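Local coordinates for aspartokinase 1, chloroplastic (Arabidopsis thaliana, PDB 2CDQ), which catalyses the ATP-dependent phosphorylation of L-aspartate to 4-phospho-L-aspartate, the first step in making lysine, threonine, methionine and isoleucine in the plant chloroplast, at residues Thr139-Val144 against Val225-Arg230; Phe146-Ser151 against Gly214-Gly219; Arg167-Phe172 against Ala208-Thr213. All blocks are in the same frame, centred on the assembly; numbering follows the deposited sequence.

Interaction 1. Residues Thr139-Val144 against Val225-Arg230; sequences TRDYLV and VTTLGR
Asp141 of helix 139-144 reaches across to the short strand 225-227 and grips Thr227 with both carboxylate oxygens. Its OD1 accepts a hydrogen bond from Thr227 OG1 at 2.8 Å, while its OD2 takes the backbone N-H of Thr227, OD2 to N being 2.6 Å. Neither donor lies in the plane of the carboxylate: the hydroxyl meets OD1 45° above it and the amide meets OD2 still further out, at 61°. A chi1 of 59° puts Thr227 OG1 between its own backbone N and carbonyl carbon, from where it reaches OD1 while the amide reaches OD2. This leaves Thr227 CG2 anti to the carbonyl carbon, where it meets Val144 CG2, the two side chains crossing at about a right angle. A branched threonine thus suits the place, offering a hydroxyl to the acid and a methyl to the valine almost one helix turn on.

Next to the aspartate in sequence, Tyr142 has CG anti to its backbone N, and the edge of its ring at CD1 lies 4.1 Å from Val225 CG2. The phenol hydroxyl is engaged elsewhere, by Glu121 of helix 113-132. Helix and strand axes run nearly perpendicular and approach to 7.0 Å, so that a short acid can bridge them. Two neutral donors on the buried carboxylate would stabilise a negative charge there, though they do not neutralise it, and they tie the helix to the strand through one residue.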
loop_
_atom_site.group_PDB
_atom_site.type_symbol
_atom_site.label_atom_id
_atom_site.label_comp_id
_atom_site.label_asym_id
_atom_site.label_seq_id
_atom_site.Cartn_x
_atom_site.Cartn_y
_atom_site.Cartn_z
ATOM N N THR A 139 -29.640 -7.539 18.587
ATOM C CA THR A 139 -30.296 -8.841 18.699
ATOM C C THR A 139 -29.307 -9.944 18.353
ATOM O O THR A 139 -29.237 -10.972 19.034
ATOM C CB THR A 139 -31.545 -8.946 17.784
ATOM O OG1 THR A 139 -32.495 -7.933 18.143
ATOM C CG2 THR A 139 -32.204 -10.317 17.913
ATOM N N ARG A 140 -28.537 -9.701 17.295
ATOM C CA ARG A 140 -27.530 -10.633 16.804
ATOM C C ARG A 140 -26.585 -11.051 17.931
ATOM O O ARG A 140 -26.264 -12.233 18.068
ATOM C CB ARG A 140 -26.764 -9.998 15.638
ATOM C CG ARG A 140 -25.956 -10.970 14.792
ATOM C CD ARG A 140 -25.288 -10.273 13.598
ATOM N NE ARG A 140 -26.247 -10.002 12.524
ATOM C CZ ARG A 140 -26.363 -10.730 11.416
ATOM N NH1 ARG A 140 -25.568 -11.776 11.214
ATOM N NH2 ARG A 140 -27.272 -10.408 10.504
ATOM N N ASP A 141 -26.167 -10.086 18.747
ATOM C CA ASP A 141 -25.339 -10.373 19.916
ATOM C C ASP A 141 -26.048 -11.221 20.968
ATOM O O ASP A 141 -25.440 -12.112 21.564
ATOM C CB ASP A 141 -24.836 -9.084 20.553
ATOM C CG ASP A 141 -23.463 -8.694 20.061
ATOM O OD1 ASP A 141 -23.089 -9.089 18.939
ATOM O OD2 ASP A 141 -22.756 -7.991 20.805
ATOM N N TYR A 142 -27.330 -10.938 21.195
ATOM C CA TYR A 142 -28.119 -11.707 22.151
ATOM C C TYR A 142 -28.275 -13.146 21.663
ATOM O O TYR A 142 -28.045 -14.090 22.417
ATOM C CB TYR A 142 -29.484 -11.044 22.393
ATOM C CG TYR A 142 -30.319 -11.718 23.465
ATOM C CD1 TYR A 142 -29.962 -11.632 24.814
ATOM C CD2 TYR A 142 -31.466 -12.434 23.131
ATOM C CE1 TYR A 142 -30.723 -12.256 25.803
ATOM C CE2 TYR A 142 -32.235 -13.058 24.106
ATOM C CZ TYR A 142 -31.858 -12.968 25.440
ATOM O OH TYR A 142 -32.621 -13.588 26.408
ATOM N N LEU A 143 -28.636 -13.288 20.388
ATOM C CA LEU A 143 -28.808 -14.581 19.735
ATOM C C LEU A 143 -27.583 -15.480 19.944
ATOM O O LEU A 143 -27.704 -16.574 20.510
ATOM C CB LEU A 143 -29.077 -14.377 18.241
ATOM C CG LEU A 143 -29.946 -15.334 17.414
ATOM C CD1 LEU A 143 -29.759 -15.032 15.940
ATOM C CD2 LEU A 143 -29.645 -16.797 17.662
ATOM N N VAL A 144 -26.406 -15.017 19.523
ATOM C CA VAL A 144 -25.201 -15.846 19.639
ATOM C C VAL A 144 -24.781 -16.124 21.092
ATOM O O VAL A 144 -24.062 -17.093 21.344
ATOM C CB VAL A 144 -23.984 -15.335 18.788
ATOM C CG1 VAL A 144 -24.437 -14.713 17.480
ATOM C CG2 VAL A 144 -23.124 -14.371 19.563
ATOM N N VAL A 225 -26.302 -7.603 26.401
ATOM C CA VAL A 225 -25.294 -8.616 26.088
ATOM C C VAL A 225 -24.513 -8.242 24.830
ATOM O O VAL A 225 -25.086 -7.804 23.827
ATOM C CB VAL A 225 -25.915 -10.030 25.940
ATOM C CG1 VAL A 225 -24.825 -11.078 25.788
ATOM C CG2 VAL A 225 -26.799 -10.364 27.147
ATOM N N THR A 226 -23.202 -8.426 24.899
ATOM C CA THR A 226 -22.300 -7.989 23.848
ATOM C C THR A 226 -21.298 -9.088 23.479
ATOM O O THR A 226 -20.860 -9.837 24.349
ATOM C CB THR A 226 -21.570 -6.704 24.307
ATOM O OG1 THR A 226 -22.292 -5.559 23.840
ATOM C CG2 THR A 226 -20.159 -6.642 23.778
ATOM N N THR A 227 -20.951 -9.186 22.195
ATOM C CA THR A 227 -19.857 -10.063 21.755
ATOM C C THR A 227 -18.586 -9.266 21.490
ATOM O O THR A 227 -18.648 -8.127 21.035
ATOM C CB THR A 227 -20.206 -10.903 20.505
ATOM O OG1 THR A 227 -20.542 -10.040 19.414
ATOM C CG2 THR A 227 -21.357 -11.834 20.789
ATOM N N LEU A 228 -17.438 -9.880 21.761
ATOM C CA LEU A 228 -16.153 -9.173 21.760
ATOM C C LEU A 228 -15.496 -8.996 20.383
ATOM O O LEU A 228 -14.356 -8.536 20.295
ATOM C CB LEU A 228 -15.180 -9.843 22.744
ATOM C CG LEU A 228 -15.672 -10.030 24.187
ATOM C CD1 LEU A 228 -14.689 -10.844 25.004
ATOM C CD2 LEU A 228 -15.960 -8.701 24.871
ATOM N N GLY A 229 -16.225 -9.340 19.319
ATOM C CA GLY A 229 -15.720 -9.242 17.949
ATOM C C GLY A 229 -14.654 -10.285 17.684
ATOM O O GLY A 229 -14.589 -11.302 18.377
ATOM N N ARG A 230 -13.814 -10.041 16.678
ATOM C CA ARG A 230 -12.625 -10.863 16.451
ATOM C C ARG A 230 -11.837 -10.904 17.752
ATOM O O ARG A 230 -11.951 -9.999 18.591
ATOM C CB ARG A 230 -11.759 -10.264 15.342
ATOM C CG ARG A 230 -12.447 -10.139 13.999
ATOM C CD ARG A 230 -11.784 -9.068 13.135
ATOM N NE ARG A 230 -12.515 -8.773 11.895
ATOM C CZ ARG A 230 -13.120 -9.672 11.116
ATOM N NH1 ARG A 230 -13.091 -10.966 11.414
ATOM N NH2 ARG A 230 -13.752 -9.273 10.018
#

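Interaction 2. Residues Phe146-Ser151 against Gly214-Gly219; sequences FGECLS and GFLGKG. With LYS (lysine), chain D.
The ring of Phe215 carries the aliphatic chain of the bound lysine on one face, with lysine CD 4.2 Å above the ring plane and over its centre; at the ring's edge, near its plane, lies Glu148 OE1. Carboxylate and ring are turned 64° against each other, and the acid touches Phe215 chiefly at the root of the side chain, OE1 standing 3.5 Å from Phe215 CB. A chi1 of -167° sets Phe215 CG anti to the backbone N; the far end of the side chain leads away from helix 146-151, and the ring lies against the ligand. A phenylalanine fits here because its flat, apolar face can bed methylene groups.

Glu148 brings its acid to the same place by a bend: CG is anti to the carbonyl carbon, and chi2 of 75° folds CD over. The CG methylene lies near the backbone at the start of the other segment, 3.9 Å from Gly214 N, where the glycine offers only backbone to the acid's chain. The amino nitrogen N of the lysine donates a very short hydrogen bond of 2.5 Å to Glu148 OE1, a length to be read with caution at this resolution.

This is the active-site cleft of the amino acid kinase fold, where helix 137-161 packs beside strand 209-219 of the central sheet. Glu148 is a substrate-binding residue, and the lysine held here also touches Gly35, Ser64, Ala65, Thr70, Gly232 and Ser233.

Further from the ligand the contact turns apolar. Leu216 directs its branches at the helix: CD2 approaches Glu148 OE2, and CD1 packs at 4.2 Å on Cys149 SG, a small apolar partner between helix and strand. Beyond them, Leu216 leans on Phe172 and Thr227.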
loop_
_atom_site.group_PDB
_atom_site.type_symbol
_atom_site.label_atom_id
_atom_site.label_comp_id
_atom_site.label_asym_id
_atom_site.label_seq_id
_atom_site.Cartn_x
_atom_site.Cartn_y
_atom_site.Cartn_z
ATOM N N PHE A 146 -26.445 -17.319 23.433
ATOM C CA PHE A 146 -26.983 -18.625 23.804
ATOM C C PHE A 146 -25.959 -19.734 23.649
ATOM O O PHE A 146 -25.945 -20.682 24.427
ATOM C CB PHE A 146 -28.213 -18.945 22.965
ATOM C CG PHE A 146 -29.456 -18.271 23.448
ATOM C CD1 PHE A 146 -30.313 -18.921 24.324
ATOM C CD2 PHE A 146 -29.769 -16.984 23.035
ATOM C CE1 PHE A 146 -31.463 -18.305 24.770
ATOM C CE2 PHE A 146 -30.916 -16.360 23.484
ATOM C CZ PHE A 146 -31.765 -17.020 24.353
ATOM N N GLY A 147 -25.104 -19.605 22.643
ATOM C CA GLY A 147 -24.078 -20.594 22.379
ATOM C C GLY A 147 -23.233 -20.900 23.592
ATOM O O GLY A 147 -23.262 -22.015 24.100
ATOM N N GLU A 148 -22.491 -19.901 24.057
ATOM C CA GLU A 148 -21.593 -20.058 25.202
ATOM C C GLU A 148 -22.359 -20.223 26.508
ATOM O O GLU A 148 -21.866 -20.853 27.443
ATOM C CB GLU A 148 -20.629 -18.874 25.314
ATOM C CG GLU A 148 -19.628 -18.751 24.168
ATOM C CD GLU A 148 -20.247 -18.221 22.878
ATOM O OE1 GLU A 148 -19.571 -18.283 21.831
ATOM O OE2 GLU A 148 -21.401 -17.743 22.900
ATOM N N CYS A 149 -23.564 -19.661 26.569
ATOM C CA CYS A 149 -24.408 -19.822 27.747
ATOM C C CYS A 149 -24.820 -21.274 27.944
ATOM O O CYS A 149 -24.842 -21.768 29.072
ATOM C CB CYS A 149 -25.632 -18.920 27.667
ATOM S SG CYS A 149 -25.217 -17.196 27.934
ATOM N N LEU A 150 -25.142 -21.950 26.841
ATOM C CA LEU A 150 -25.431 -23.371 26.870
ATOM C C LEU A 150 -24.154 -24.141 27.173
ATOM O O LEU A 150 -24.086 -24.911 28.135
ATOM C CB LEU A 150 -26.010 -23.816 25.537
ATOM C CG LEU A 150 -27.451 -23.425 25.250
ATOM C CD1 LEU A 150 -27.712 -23.544 23.764
ATOM C CD2 LEU A 150 -28.419 -24.289 26.030
ATOM N N SER A 151 -23.138 -23.899 26.351
ATOM C CA SER A 151 -21.857 -24.584 26.425
ATOM C C SER A 151 -21.304 -24.675 27.846
ATOM O O SER A 151 -21.090 -25.772 28.363
ATOM C CB SER A 151 -20.861 -23.878 25.518
ATOM O OG SER A 151 -19.592 -24.490 25.601
ATOM N N GLY A 214 -17.057 -17.238 26.637
ATOM C CA GLY A 214 -15.867 -16.681 26.019
ATOM C C GLY A 214 -16.058 -15.459 25.147
ATOM O O GLY A 214 -15.196 -14.580 25.080
ATOM N N PHE A 215 -17.184 -15.385 24.468
ATOM C CA PHE A 215 -17.302 -14.442 23.366
ATOM C C PHE A 215 -18.051 -13.175 23.820
ATOM O O PHE A 215 -18.372 -12.308 23.009
ATOM C CB PHE A 215 -17.994 -15.185 22.210
ATOM C CG PHE A 215 -17.948 -14.490 20.886
ATOM C CD1 PHE A 215 -17.014 -13.506 20.608
ATOM C CD2 PHE A 215 -18.845 -14.863 19.889
ATOM C CE1 PHE A 215 -16.997 -12.883 19.365
ATOM C CE2 PHE A 215 -18.831 -14.256 18.650
ATOM C CZ PHE A 215 -17.908 -13.265 18.383
ATOM N N LEU A 216 -18.272 -13.051 25.128
ATOM C CA LEU A 216 -19.323 -12.170 25.642
ATOM C C LEU A 216 -18.902 -11.057 26.602
ATOM O O LEU A 216 -17.912 -11.173 27.332
ATOM C CB LEU A 216 -20.433 -13.005 26.290
ATOM C CG LEU A 216 -20.983 -14.196 25.507
ATOM C CD1 LEU A 216 -22.021 -14.921 26.343
ATOM C CD2 LEU A 216 -21.569 -13.766 24.170
ATOM N N GLY A 217 -19.692 -9.983 26.589
ATOM C CA GLY A 217 -19.524 -8.841 27.486
ATOM C C GLY A 217 -20.835 -8.099 27.694
ATOM O O GLY A 217 -21.863 -8.446 27.097
ATOM N N LYS A 218 -20.799 -7.080 28.553
ATOM C CA LYS A 218 -21.975 -6.258 28.842
ATOM C C LYS A 218 -21.712 -4.790 28.514
ATOM O O LYS A 218 -20.711 -4.211 28.965
ATOM C CB LYS A 218 -22.407 -6.415 30.308
ATOM C CG LYS A 218 -23.795 -5.838 30.619
ATOM C CD LYS A 218 -24.316 -6.262 31.993
ATOM C CE LYS A 218 -23.743 -5.396 33.108
ATOM N NZ LYS A 218 -24.253 -5.817 34.442
ATOM N N GLY A 219 -22.614 -4.202 27.728
ATOM C CA GLY A 219 -22.520 -2.795 27.344
ATOM C C GLY A 219 -22.585 -1.867 28.543
ATOM O O GLY A 219 -23.326 -2.128 29.493
HETATM N N LYS D . -17.854 -19.339 20.365
HETATM C CA LYS D . -17.511 -19.428 18.915
HETATM C C LYS D . -16.713 -20.705 18.591
HETATM O O LYS D . -17.176 -21.813 18.875
HETATM C CB LYS D . -16.779 -18.159 18.461
HETATM C CG LYS D . -15.678 -17.684 19.411
HETATM C CD LYS D . -14.826 -16.601 18.775
HETATM C CE LYS D . -13.939 -17.157 17.668
HETATM N NZ LYS D . -13.123 -16.084 17.038
HETATM O OXT LYS D . -15.603 -20.695 18.047
#

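Interaction 3. Residues Arg167-Phe172 against Ala208-Thr213; sequences RQYDAF and AVPIVT
Strand 167-169 pairs in parallel with strand 209-213 in the central sheet of the amino acid kinase domain, with Arg167, Gln168 and Tyr169 opposite Pro210, Ile211 and Val212. The ladder alternates in direction: Arg167 N to Val209 O, Ile211 N to Arg167 O at 2.9 Å, Tyr169 N to Ile211 O, and Thr213 N to Tyr169 O at 3.1 Å. Proline fits at 210 because its nitrogen is not called on by this pairing; the bonds to strand 167-169 use Val209 O and Ile211 N.

Where the first strand ends, a side chain prolongs the ladder. Thr213 OG1 lies between its backbone N and carbonyl carbon (chi1 61°) and accepts the N-H of Ala171 at 2.8 Å, a place that suits a short hydroxyl residue. Thr213 CG2 meanwhile touches Asp170 OD1.

On the face shared by Arg167 and Tyr169, the phenol ring lies side by side with Pro210, its CE1 3.5 Å from Pro210 CB at the ring edge. Arg167 CG covers the rim of one ring face, and the arginine chain, bent at chi2 and chi3, brings NE to Tyr169 OH at 3.2 Å, with the hydroxyl in the guanidinium plane. Ala208 CB lies over one guanidinium face, toward its rim, near NH2.

That hydroxyl also bonds Asp202, and Tyr169 packs on Leu199, both of helix 191-205. On the other face Gln168 meets Thr152 of helix 137-161; Asp170, just past the strand, forms a salt bridge with Arg153 of that helix, while strand 59-63 flanks the far edge of strand 209-219.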
loop_
_atom_site.group_PDB
_atom_site.type_symbol
_atom_site.label_atom_id
_atom_site.label_comp_id
_atom_site.label_asym_id
_atom_site.label_seq_id
_atom_site.Cartn_x
_atom_site.Cartn_y
_atom_site.Cartn_z
ATOM N N ARG A 167 -18.148 -23.852 39.046
ATOM C CA ARG A 167 -19.145 -22.784 38.994
ATOM C C ARG A 167 -19.115 -22.135 37.617
ATOM O O ARG A 167 -18.065 -21.672 37.165
ATOM C CB ARG A 167 -18.872 -21.751 40.101
ATOM C CG ARG A 167 -19.700 -20.463 40.031
ATOM C CD ARG A 167 -19.994 -19.873 41.416
ATOM N NE ARG A 167 -18.850 -19.914 42.338
ATOM C CZ ARG A 167 -18.790 -20.663 43.444
ATOM N NH1 ARG A 167 -19.811 -21.448 43.792
ATOM N NH2 ARG A 167 -17.706 -20.632 44.211
ATOM N N GLN A 168 -20.263 -22.116 36.946
ATOM C CA GLN A 168 -20.344 -21.519 35.619
ATOM C C GLN A 168 -20.543 -20.018 35.741
ATOM O O GLN A 168 -21.280 -19.547 36.608
ATOM C CB GLN A 168 -21.451 -22.167 34.774
ATOM C CG GLN A 168 -22.802 -21.450 34.759
ATOM C CD GLN A 168 -22.854 -20.286 33.778
ATOM O OE1 GLN A 168 -22.135 -20.256 32.775
ATOM N NE2 GLN A 168 -23.709 -19.322 34.069
ATOM N N TYR A 169 -19.878 -19.273 34.868
ATOM C CA TYR A 169 -19.961 -17.829 34.881
ATOM C C TYR A 169 -20.366 -17.288 33.524
ATOM O O TYR A 169 -19.741 -17.603 32.509
ATOM C CB TYR A 169 -18.612 -17.236 35.263
ATOM C CG TYR A 169 -18.245 -17.369 36.721
ATOM C CD1 TYR A 169 -17.212 -18.217 37.126
ATOM C CD2 TYR A 169 -18.916 -16.630 37.698
ATOM C CE1 TYR A 169 -16.866 -18.330 38.472
ATOM C CE2 TYR A 169 -18.577 -16.734 39.041
ATOM C CZ TYR A 169 -17.554 -17.583 39.421
ATOM O OH TYR A 169 -17.222 -17.684 40.749
ATOM N N ASP A 170 -21.419 -16.480 33.508
ATOM C CA ASP A 170 -21.707 -15.654 32.353
ATOM C C ASP A 170 -20.785 -14.440 32.440
ATOM O O ASP A 170 -20.803 -13.709 33.435
ATOM C CB ASP A 170 -23.179 -15.237 32.332
ATOM C CG ASP A 170 -24.109 -16.378 31.940
ATOM O OD1 ASP A 170 -23.600 -17.481 31.606
ATOM O OD2 ASP A 170 -25.353 -16.173 31.957
ATOM N N ALA A 171 -19.959 -14.253 31.413
ATOM C CA ALA A 171 -18.992 -13.154 31.370
ATOM C C ALA A 171 -19.647 -11.798 31.608
ATOM O O ALA A 171 -19.089 -10.951 32.311
ATOM C CB ALA A 171 -18.250 -13.152 30.048
ATOM N N PHE A 172 -20.834 -11.608 31.031
ATOM C CA PHE A 172 -21.548 -10.334 31.124
ATOM C C PHE A 172 -22.096 -10.045 32.521
ATOM O O PHE A 172 -22.462 -8.906 32.825
ATOM C CB PHE A 172 -22.663 -10.241 30.073
ATOM C CG PHE A 172 -23.614 -11.408 30.080
ATOM C CD1 PHE A 172 -24.707 -11.431 30.940
ATOM C CD2 PHE A 172 -23.430 -12.476 29.207
ATOM C CE1 PHE A 172 -25.594 -12.507 30.945
ATOM C CE2 PHE A 172 -24.315 -13.557 29.202
ATOM C CZ PHE A 172 -25.398 -13.571 30.074
ATOM N N ALA A 208 -14.068 -23.280 43.607
ATOM C CA ALA A 208 -14.605 -24.110 42.533
ATOM C C ALA A 208 -13.940 -23.678 41.234
ATOM O O ALA A 208 -13.544 -22.518 41.101
ATOM C CB ALA A 208 -16.116 -23.948 42.436
ATOM N N VAL A 209 -13.807 -24.605 40.288
ATOM C CA VAL A 209 -13.209 -24.295 38.982
ATOM C C VAL A 209 -14.169 -23.431 38.151
ATOM O O VAL A 209 -15.241 -23.899 37.750
ATOM C CB VAL A 209 -12.818 -25.578 38.196
ATOM C CG1 VAL A 209 -12.134 -25.217 36.886
ATOM C CG2 VAL A 209 -11.913 -26.484 39.038
ATOM N N PRO A 210 -13.795 -22.159 37.911
ATOM C CA PRO A 210 -14.642 -21.247 37.138
ATOM C C PRO A 210 -14.738 -21.646 35.660
ATOM O O PRO A 210 -13.719 -21.947 35.024
ATOM C CB PRO A 210 -13.938 -19.888 37.293
ATOM C CG PRO A 210 -12.987 -20.064 38.443
ATOM C CD PRO A 210 -12.562 -21.492 38.362
ATOM N N ILE A 211 -15.963 -21.666 35.136
ATOM C CA ILE A 211 -16.214 -21.978 33.734
ATOM C C ILE A 211 -16.889 -20.768 33.099
ATOM O O ILE A 211 -18.089 -20.562 33.274
ATOM C CB ILE A 211 -17.106 -23.242 33.575
ATOM C CG1 ILE A 211 -16.642 -24.382 34.499
ATOM C CG2 ILE A 211 -17.162 -23.698 32.113
ATOM C CD1 ILE A 211 -15.239 -24.932 34.230
ATOM N N VAL A 212 -16.106 -19.972 32.368
ATOM C CA VAL A 212 -16.567 -18.680 31.843
ATOM C C VAL A 212 -16.879 -18.704 30.336
ATOM O O VAL A 212 -16.117 -19.265 29.537
ATOM C CB VAL A 212 -15.541 -17.547 32.129
ATOM C CG1 VAL A 212 -16.211 -16.180 32.035
ATOM C CG2 VAL A 212 -14.908 -17.720 33.506
ATOM N N THR A 213 -18.006 -18.086 29.971
ATOM C CA THR A 213 -18.391 -17.859 28.576
ATOM C C THR A 213 -17.349 -16.968 27.904
ATOM O O THR A 213 -16.843 -16.030 28.523
ATOM C CB THR A 213 -19.747 -17.151 28.482
ATOM O OG1 THR A 213 -19.656 -15.882 29.133
ATOM C CG2 THR A 213 -20.845 -17.978 29.134
#

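In the fold
All three contacts lie within the amino acid kinase domain and reach one sheet. Helix 137-161 supplies the first segments of interactions 1 and 2, and strand 209-219 the second segments of interactions 2 and 3; strand 225-227 pairs antiparallel with it. Along the chain they nest: interaction 3 inside interaction 2, and that inside interaction 1. Centres of interactions 1 and 2 are about 8 Å apart, those of 2 and 3 about 10 Å, and those of 1 and 3 about 17 Å. Interaction 2, holding the substrate-binding Glu148, touches both others: Phe215 and Gly217 meet strand 225-227, and Thr213 packs against Glu148, joining pocket to sheet. Val225 packs on Phe172 between interactions 1 and 3.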